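Local structure of mannose-6-phosphate isomerase (Bacillus subtilis, 1QWR) at residues T38-A43 with L86-D91; P13-K18 with Y31-E36. The protein catalyses the zinc-dependent, reversible isomerisation of D-mannose 6-phosphate to D-fructose 6-phosphate. All blocks are in the same frame, centred on the assembly; numbering follows the deposited sequence.

Both contacts lie in the cupin-type catalytic domain, their centres about 9 Å apart, and they follow one another along the chain: contact 2 (13-18 with 31-36) closes before contact 1 (38-43 with 86-91) opens. Strand 38-44 joins them, pairing antiparallel with strand 9-17 on one flank and with strand 85-92 on the other. Probable backbone hydrogen bonds, W42 N to V14 O at 2.8 Å and K16 N to E40 O, tie the neighbouring strands together. Contact 1 is wholly buried, its centre about 7 Å from that of the folded chain, and brings the K88 side chain near those of the zinc ligands H101 and E119, whereas contact 2 lies at the surface, where a loop packs on strand 9-17.

Contact 1 (T38-A43 with L86-D91); sequences TGECWA and LTKLLD
Four backbone hydrogen bonds join strands 38-44 and 85-92 in antiparallel register, with C41 and L89 forming a hydrogen-bonded pair: C41 N gives to L89 O at 2.8 Å, and L89 N returns the bond to C41 O. On the face that carries E40, W42, K88 and L90, K88 runs across toward the side chains of the other strand. Its CB starts beside C41 O, and CG, anti to the carbonyl carbon, passes W42 CD1. Extended from there, the chain runs alongside the indole; CD lies 3.7 Å from W42 NE1, and CE sits over one face of the five-membered ring, a CH-pi contact 3.8 Å from its centroid. NZ finally meets E40 OE1 at 2.9 Å in a salt bridge, approaching from above the carboxylate plane. The same oxygen spends its anti lone pair on W42 NE1, 2.7 Å away in a nearly straight bond (160°), so two donors grip OE1 and together would hold the carboxylate's rotation. E40 CG also rests on L90 CD2. An alanine here, lacking the acceptor shared by ammonium and indole N-H, would probably loosen the lysine tip and leave two buried donors poorly satisfied. On the opposite face C41 CB packs against L89 CB, with L25 of helix 24-29 touching both residues. G39 and E40 both face K16 of the next strand, a classic beta bulge. The K88 side chain lies about 7 Å from the side chains of the zinc ligands H101 and E119, placing this buried polar cluster beside the metal site of the cupin fold.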
ATOM      1  N   THR A  38     -10.393 -12.711  -4.002  1.00 21.87           N
ATOM      2  CA  THR A  38      -9.412 -12.188  -3.050  1.00 20.41           C
ATOM      3  C   THR A  38      -8.961 -10.815  -3.556  1.00 18.83           C
ATOM      4  O   THR A  38      -8.358 -10.703  -4.616  1.00 18.57           O
ATOM      5  CB  THR A  38      -8.206 -13.162  -2.933  1.00 20.52           C
ATOM      6  OG1 THR A  38      -8.672 -14.423  -2.408  1.00 21.52           O
ATOM      7  CG2 THR A  38      -7.119 -12.594  -1.998  1.00 19.05           C
ATOM      8  N   GLY A  39      -9.276  -9.769  -2.797  1.00 19.24           N
ATOM      9  CA  GLY A  39      -8.906  -8.437  -3.224  1.00 16.93           C
ATOM     10  C   GLY A  39      -7.609  -7.902  -2.661  1.00 16.79           C
ATOM     11  O   GLY A  39      -6.940  -7.100  -3.318  1.00 16.65           O
ATOM     12  N   GLU A  40      -7.224  -8.340  -1.468  1.00 15.79           N
ATOM     13  CA  GLU A  40      -6.005  -7.777  -0.883  1.00 17.35           C
ATOM     14  C   GLU A  40      -4.991  -8.773  -0.343  1.00 16.55           C
ATOM     15  O   GLU A  40      -5.343  -9.801   0.231  1.00 18.03           O
ATOM     16  CB  GLU A  40      -6.362  -6.805   0.259  1.00 15.41           C
ATOM     17  CG  GLU A  40      -7.510  -5.815  -0.051  1.00 17.30           C
ATOM     18  CD  GLU A  40      -7.677  -4.700   0.998  1.00 21.73           C
ATOM     19  OE1 GLU A  40      -7.194  -4.847   2.144  1.00 19.77           O
ATOM     20  OE2 GLU A  40      -8.316  -3.664   0.672  1.00 22.52           O
ATOM     21  N   CYS A  41      -3.724  -8.450  -0.570  1.00 14.94           N
ATOM     22  CA  CYS A  41      -2.623  -9.202  -0.008  1.00 14.52           C
ATOM     23  C   CYS A  41      -1.966  -8.187   0.946  1.00 16.46           C
ATOM     24  O   CYS A  41      -1.437  -7.176   0.486  1.00 14.22           O
ATOM     25  CB  CYS A  41      -1.600  -9.589  -1.071  1.00 14.56           C
ATOM     26  SG  CYS A  41      -0.077 -10.297  -0.360  1.00 20.33           S
ATOM     27  N   TRP A  42      -2.058  -8.425   2.257  1.00 14.76           N
ATOM     28  CA  TRP A  42      -1.419  -7.578   3.263  1.00 15.05           C
ATOM     29  C   TRP A  42      -0.006  -8.182   3.278  1.00 17.50           C
ATOM     30  O   TRP A  42       0.259  -9.219   3.905  1.00 19.61           O
ATOM     31  CB  TRP A  42      -2.161  -7.732   4.603  1.00 13.51           C
ATOM     32  CG  TRP A  42      -3.530  -7.065   4.551  1.00 15.89           C
ATOM     33  CD1 TRP A  42      -4.286  -6.814   3.437  1.00 14.48           C
ATOM     34  CD2 TRP A  42      -4.288  -6.568   5.668  1.00 15.94           C
ATOM     35  NE1 TRP A  42      -5.469  -6.186   3.793  1.00 16.23           N
ATOM     36  CE2 TRP A  42      -5.489  -6.026   5.156  1.00 14.79           C
ATOM     37  CE3 TRP A  42      -4.063  -6.531   7.049  1.00 17.96           C
ATOM     38  CZ2 TRP A  42      -6.463  -5.449   5.982  1.00 16.58           C
ATOM     39  CZ3 TRP A  42      -5.031  -5.956   7.873  1.00 15.43           C
ATOM     40  CH2 TRP A  42      -6.214  -5.426   7.332  1.00 14.40           C
ATOM     41  N   ALA A  43       0.878  -7.511   2.539  1.00 15.51           N
ATOM     42  CA  ALA A  43       2.254  -7.946   2.261  1.00 12.68           C
ATOM     43  C   ALA A  43       3.312  -7.641   3.315  1.00 14.00           C
ATOM     44  O   ALA A  43       4.119  -8.499   3.664  1.00 16.71           O
ATOM     45  CB  ALA A  43       2.660  -7.357   0.892  1.00 11.94           C
ATOM     46  N   LEU A  86       1.918   0.020   6.250  1.00 13.54           N
ATOM     47  CA  LEU A  86       1.230  -1.178   5.817  1.00 14.94           C
ATOM     48  C   LEU A  86       1.314  -1.199   4.301  1.00 14.88           C
ATOM     49  O   LEU A  86       0.987  -0.210   3.648  1.00 12.82           O
ATOM     50  CB  LEU A  86      -0.220  -1.148   6.291  1.00 14.94           C
ATOM     51  CG  LEU A  86      -1.224  -2.123   5.667  1.00 15.12           C
ATOM     52  CD1 LEU A  86      -0.804  -3.569   5.952  1.00 14.72           C
ATOM     53  CD2 LEU A  86      -2.612  -1.822   6.286  1.00 14.93           C
ATOM     54  N   THR A  87       1.794  -2.313   3.744  1.00 12.23           N
ATOM     55  CA  THR A  87       1.935  -2.430   2.300  1.00 13.64           C
ATOM     56  C   THR A  87       1.067  -3.570   1.805  1.00 14.63           C
ATOM     57  O   THR A  87       1.129  -4.683   2.335  1.00 12.89           O
ATOM     58  CB  THR A  87       3.389  -2.731   1.909  1.00 11.05           C
ATOM     59  OG1 THR A  87       4.250  -1.715   2.447  1.00 15.56           O
ATOM     60  CG2 THR A  87       3.543  -2.782   0.404  1.00 13.86           C
ATOM     61  N   LYS A  88       0.302  -3.293   0.757  1.00 12.52           N
ATOM     62  CA  LYS A  88      -0.576  -4.299   0.166  1.00 14.16           C
ATOM     63  C   LYS A  88      -0.460  -4.378  -1.343  1.00 13.79           C
ATOM     64  O   LYS A  88      -0.036  -3.415  -2.003  1.00 13.94           O
ATOM     65  CB  LYS A  88      -2.040  -3.950   0.428  1.00 14.69           C
ATOM     66  CG  LYS A  88      -2.433  -3.797   1.884  1.00 15.17           C
ATOM     67  CD  LYS A  88      -3.907  -3.338   1.924  1.00 13.08           C
ATOM     68  CE  LYS A  88      -4.371  -2.968   3.330  1.00 15.56           C
ATOM     69  NZ  LYS A  88      -5.819  -2.606   3.266  1.00 16.92           N
ATOM     70  N   LEU A  89      -0.844  -5.544  -1.867  1.00 13.69           N
ATOM     71  CA  LEU A  89      -0.987  -5.780  -3.308  1.00 15.46           C
ATOM     72  C   LEU A  89      -2.514  -5.878  -3.444  1.00 15.20           C
ATOM     73  O   LEU A  89      -3.159  -6.644  -2.693  1.00 16.77           O
ATOM     74  CB  LEU A  89      -0.335  -7.096  -3.741  1.00 14.26           C
ATOM     75  CG  LEU A  89       1.167  -6.979  -4.012  1.00 16.48           C
ATOM     76  CD1 LEU A  89       1.730  -8.393  -4.274  1.00 15.01           C
ATOM     77  CD2 LEU A  89       1.430  -6.062  -5.226  1.00 16.28           C
ATOM     78  N   LEU A  90      -3.097  -5.107  -4.373  1.00 14.25           N
ATOM     79  CA  LEU A  90      -4.548  -5.083  -4.548  1.00 15.75           C
ATOM     80  C   LEU A  90      -4.973  -5.580  -5.927  1.00 14.81           C
ATOM     81  O   LEU A  90      -4.472  -5.098  -6.944  1.00 16.95           O
ATOM     82  CB  LEU A  90      -5.080  -3.659  -4.385  1.00 15.59           C
ATOM     83  CG  LEU A  90      -4.670  -2.890  -3.126  1.00 19.41           C
ATOM     84  CD1 LEU A  90      -5.171  -1.451  -3.218  1.00 19.32           C
ATOM     85  CD2 LEU A  90      -5.232  -3.580  -1.908  1.00 17.70           C
ATOM     86  N   ASP A  91      -5.891  -6.540  -5.936  1.00 15.99           N
ATOM     87  CA  ASP A  91      -6.426  -7.102  -7.174  1.00 14.49           C
ATOM     88  C   ASP A  91      -7.802  -6.473  -7.321  1.00 15.83           C
ATOM     89  O   ASP A  91      -8.804  -6.991  -6.775  1.00 15.27           O
ATOM     90  CB  ASP A  91      -6.561  -8.623  -7.042  1.00 15.08           C
ATOM     91  CG  ASP A  91      -7.221  -9.261  -8.259  1.00 16.88           C
ATOM     92  OD1 ASP A  91      -7.454  -8.555  -9.271  1.00 17.58           O
ATOM     93  OD2 ASP A  91      -7.503 -10.479  -8.178  1.00 19.91           O
TER
HETATM   94  O   HOH W   1      -6.507 -12.103  -6.321  1.00 15.98           O

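Contact 2 (P13-K18 with Y31-E36). With ACT (acetate ion), chain F; SO4 (sulfate ion), chain C.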
ATOM      1  N   PRO A  13       2.807 -13.554   3.336  1.00 23.04           N
ATOM      2  CA  PRO A  13       1.575 -12.806   3.061  1.00 24.43           C
ATOM      3  C   PRO A  13       0.288 -13.275   3.756  1.00 23.42           C
ATOM      4  O   PRO A  13       0.088 -14.464   4.021  1.00 23.36           O
ATOM      5  CB  PRO A  13       1.466 -12.867   1.539  1.00 25.64           C
ATOM      6  CG  PRO A  13       2.154 -14.146   1.174  1.00 27.00           C
ATOM      7  CD  PRO A  13       3.332 -14.206   2.124  1.00 23.49           C
ATOM      8  N   VAL A  14      -0.574 -12.303   4.020  1.00 23.50           N
ATOM      9  CA  VAL A  14      -1.880 -12.491   4.641  1.00 22.79           C
ATOM     10  C   VAL A  14      -2.864 -12.074   3.549  1.00 22.05           C
ATOM     11  O   VAL A  14      -2.560 -11.153   2.790  1.00 22.43           O
ATOM     12  CB  VAL A  14      -2.043 -11.528   5.835  1.00 22.75           C
ATOM     13  CG1 VAL A  14      -3.465 -11.574   6.376  1.00 22.32           C
ATOM     14  CG2 VAL A  14      -1.044 -11.903   6.922  1.00 27.14           C
ATOM     15  N   PHE A  15      -4.029 -12.715   3.457  1.00 19.43           N
ATOM     16  CA  PHE A  15      -4.978 -12.348   2.409  1.00 19.25           C
ATOM     17  C   PHE A  15      -6.356 -11.954   2.917  1.00 21.05           C
ATOM     18  O   PHE A  15      -6.800 -12.425   3.963  1.00 21.78           O
ATOM     19  CB  PHE A  15      -5.109 -13.494   1.396  1.00 20.79           C
ATOM     20  CG  PHE A  15      -3.825 -13.803   0.670  1.00 17.50           C
ATOM     21  CD1 PHE A  15      -3.428 -13.051  -0.433  1.00 16.95           C
ATOM     22  CD2 PHE A  15      -2.990 -14.807   1.129  1.00 18.53           C
ATOM     23  CE1 PHE A  15      -2.193 -13.297  -1.071  1.00 15.50           C
ATOM     24  CE2 PHE A  15      -1.765 -15.062   0.511  1.00 19.32           C
ATOM     25  CZ  PHE A  15      -1.363 -14.303  -0.593  1.00 18.79           C
ATOM     26  N   LYS A  16      -7.035 -11.095   2.161  1.00 20.30           N
ATOM     27  CA  LYS A  16      -8.370 -10.651   2.534  1.00 21.21           C
ATOM     28  C   LYS A  16      -9.344 -10.761   1.371  1.00 19.92           C
ATOM     29  O   LYS A  16      -9.102 -10.215   0.301  1.00 19.24           O
ATOM     30  CB  LYS A  16      -8.364  -9.185   2.990  1.00 20.72           C
ATOM     31  CG  LYS A  16      -7.499  -8.888   4.196  1.00 22.24           C
ATOM     32  CD  LYS A  16      -7.993  -9.619   5.444  1.00 26.50           C
ATOM     33  CE  LYS A  16      -7.241  -9.144   6.680  1.00 25.13           C
ATOM     34  NZ  LYS A  16      -7.513 -10.026   7.852  1.00 27.48           N
ATOM     35  N   GLU A  17     -10.457 -11.453   1.592  1.00 20.13           N
ATOM     36  CA  GLU A  17     -11.492 -11.560   0.564  1.00 21.13           C
ATOM     37  C   GLU A  17     -12.216 -10.220   0.408  1.00 20.82           C
ATOM     38  O   GLU A  17     -12.389  -9.481   1.377  1.00 22.42           O
ATOM     39  CB  GLU A  17     -12.516 -12.630   0.956  1.00 24.54           C
ATOM     40  CG  GLU A  17     -11.997 -14.033   0.871  1.00 30.13           C
ATOM     41  CD  GLU A  17     -12.996 -15.050   1.398  1.00 34.59           C
ATOM     42  OE1 GLU A  17     -14.190 -14.974   1.026  1.00 36.19           O
ATOM     43  OE2 GLU A  17     -12.582 -15.926   2.183  1.00 38.67           O
ATOM     44  N   LYS A  18     -12.640  -9.914  -0.812  1.00 20.56           N
ATOM     45  CA  LYS A  18     -13.347  -8.672  -1.099  1.00 21.53           C
ATOM     46  C   LYS A  18     -14.353  -8.946  -2.203  1.00 23.03           C
ATOM     47  O   LYS A  18     -14.069  -9.716  -3.130  1.00 21.44           O
ATOM     48  CB  LYS A  18     -12.372  -7.598  -1.577  1.00 21.75           C
ATOM     49  CG  LYS A  18     -11.451  -7.044  -0.493  1.00 21.84           C
ATOM     50  CD  LYS A  18     -12.200  -6.055   0.408  1.00 23.41           C
ATOM     51  CE  LYS A  18     -11.274  -5.491   1.492  1.00 25.96           C
ATOM     52  NZ  LYS A  18     -11.911  -4.414   2.306  1.00 24.09           N
ATOM     53  N   TYR A  31       0.451 -16.898  -5.653  1.00 18.37           N
ATOM     54  CA  TYR A  31      -0.029 -17.049  -4.281  1.00 18.59           C
ATOM     55  C   TYR A  31      -1.204 -18.015  -4.120  1.00 21.15           C
ATOM     56  O   TYR A  31      -2.046 -18.155  -5.004  1.00 18.89           O
ATOM     57  CB  TYR A  31      -0.509 -15.705  -3.723  1.00 17.49           C
ATOM     58  CG  TYR A  31       0.533 -14.623  -3.594  1.00 17.96           C
ATOM     59  CD1 TYR A  31       1.836 -14.917  -3.173  1.00 20.16           C
ATOM     60  CD2 TYR A  31       0.191 -13.284  -3.810  1.00 18.37           C
ATOM     61  CE1 TYR A  31       2.771 -13.893  -2.960  1.00 19.02           C
ATOM     62  CE2 TYR A  31       1.112 -12.273  -3.605  1.00 18.52           C
ATOM     63  CZ  TYR A  31       2.394 -12.581  -3.177  1.00 17.78           C
ATOM     64  OH  TYR A  31       3.281 -11.556  -2.951  1.00 17.69           O
ATOM     65  N   SER A  32      -1.265 -18.650  -2.955  1.00 21.88           N
ATOM     66  CA  SER A  32      -2.374 -19.535  -2.619  1.00 23.88           C
ATOM     67  C   SER A  32      -3.341 -18.610  -1.934  1.00 22.31           C
ATOM     68  O   SER A  32      -3.041 -18.111  -0.856  1.00 25.98           O
ATOM     69  CB  SER A  32      -1.940 -20.615  -1.631  1.00 23.95           C
ATOM     70  OG  SER A  32      -1.131 -21.563  -2.279  1.00 29.16           O
ATOM     71  N   ILE A  33      -4.499 -18.372  -2.536  1.00 20.89           N
ATOM     72  CA  ILE A  33      -5.451 -17.455  -1.945  1.00 20.69           C
ATOM     73  C   ILE A  33      -6.660 -18.160  -1.322  1.00 23.17           C
ATOM     74  O   ILE A  33      -7.017 -19.262  -1.728  1.00 23.14           O
ATOM     75  CB  ILE A  33      -5.900 -16.417  -2.985  1.00 19.39           C
ATOM     76  CG1 ILE A  33      -6.539 -17.109  -4.192  1.00 19.46           C
ATOM     77  CG2 ILE A  33      -4.676 -15.600  -3.458  1.00 18.17           C
ATOM     78  CD1 ILE A  33      -6.839 -16.137  -5.368  1.00 19.41           C
ATOM     79  N   PRO A  34      -7.322 -17.504  -0.350  1.00 26.13           N
ATOM     80  CA  PRO A  34      -8.492 -17.999   0.390  1.00 27.65           C
ATOM     81  C   PRO A  34      -9.760 -18.215  -0.411  1.00 27.41           C
ATOM     82  O   PRO A  34     -10.551 -19.106  -0.085  1.00 28.44           O
ATOM     83  CB  PRO A  34      -8.707 -16.933   1.472  1.00 28.66           C
ATOM     84  CG  PRO A  34      -7.392 -16.149   1.481  1.00 30.52           C
ATOM     85  CD  PRO A  34      -7.030 -16.118   0.052  1.00 25.17           C
ATOM     86  N   SER A  35      -9.985 -17.376  -1.416  1.00 26.38           N
ATOM     87  CA  SER A  35     -11.176 -17.506  -2.242  1.00 28.34           C
ATOM     88  C   SER A  35     -10.909 -17.033  -3.658  1.00 28.42           C
ATOM     89  O   SER A  35      -9.815 -16.540  -3.967  1.00 27.03           O
ATOM     90  CB  SER A  35     -12.351 -16.721  -1.629  1.00 30.24           C
ATOM     91  OG  SER A  35     -12.409 -15.384  -2.082  1.00 28.68           O
ATOM     92  N   GLU A  36     -11.894 -17.210  -4.532  1.00 27.22           N
ATOM     93  CA  GLU A  36     -11.744 -16.766  -5.913  1.00 26.24           C
ATOM     94  C   GLU A  36     -12.099 -15.278  -6.015  1.00 25.03           C
ATOM     95  O   GLU A  36     -12.145 -14.714  -7.111  1.00 25.65           O
ATOM     96  CB  GLU A  36     -12.616 -17.612  -6.847  1.00 27.61           C
ATOM     97  CG  GLU A  36     -12.349 -19.102  -6.690  1.00 30.96           C
ATOM     98  CD  GLU A  36     -10.901 -19.478  -6.973  1.00 33.33           C
ATOM     99  OE1 GLU A  36     -10.508 -19.479  -8.155  1.00 34.27           O
ATOM    100  OE2 GLU A  36     -10.150 -19.768  -6.011  1.00 36.35           O
TER
HETATM  101  C   ACT F 607      -4.753 -22.173  -4.626  1.00 36.21           C
HETATM  102  O   ACT F 607      -3.877 -22.787  -3.957  1.00 34.66           O
HETATM  103  OXT ACT F 607      -5.216 -21.037  -4.312  1.00 30.78           O
HETATM  104  CH3 ACT F 607      -5.084 -22.721  -6.008  1.00 34.87           C
HETATM  105  S   SO4 C 601     -13.090  -1.168   0.140  1.00 26.41           S
HETATM  106  O1  SO4 C 601     -14.052  -0.765  -0.918  1.00 23.62           O
HETATM  107  O2  SO4 C 601     -13.089  -2.626   0.290  1.00 21.25           O
HETATM  108  O3  SO4 C 601     -13.438  -0.521   1.414  1.00 25.23           O
HETATM  109  O4  SO4 C 601     -11.741  -0.729  -0.267  1.00 24.01           O
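Y31 opens the loop 31-36 by presenting the face of its ring to F15. The edge of the phenylalanine points at the tyrosine face in an offset edge-to-face pair, centroids 5.3 Å apart and planes at 60°, and F15 CZ presses on Y31 CB at 3.5 Å. P13 CG adds a looser apolar contact at Y31 CE1, while the tyrosine hydroxyl is bonded beyond the loop to G294 and H296. At S32 it is the carbonyl that approaches the phenyl ring, O lying 3.6 Å from F15 CE2. I33 then sets CG2 over one face of that ring, offset toward the rim, and its backbone N donates to an acetate oxygen, OXT, at 3.3 Å. P34 lays CG and CD against F15 CB, its CG 3.5 Å away, so that F15 is gripped by residues from Y31 to P34. S35 finishes the contact beside the extended E17 chain: OG touches E17 CG at 3.3 Å, a packing contact with a methylene carbon, and accepts a hydrogen bond from S37 N. Just beyond the end of strand 9-17, K18 NZ reaches a sulfate that R196, the probable active-site arginine, also binds. The loop thus links helix 24-29, where I33 packs on L25 and R26, to strand 38-44, and spans the outer side of strand 9-17 with F15 lying between it and C41.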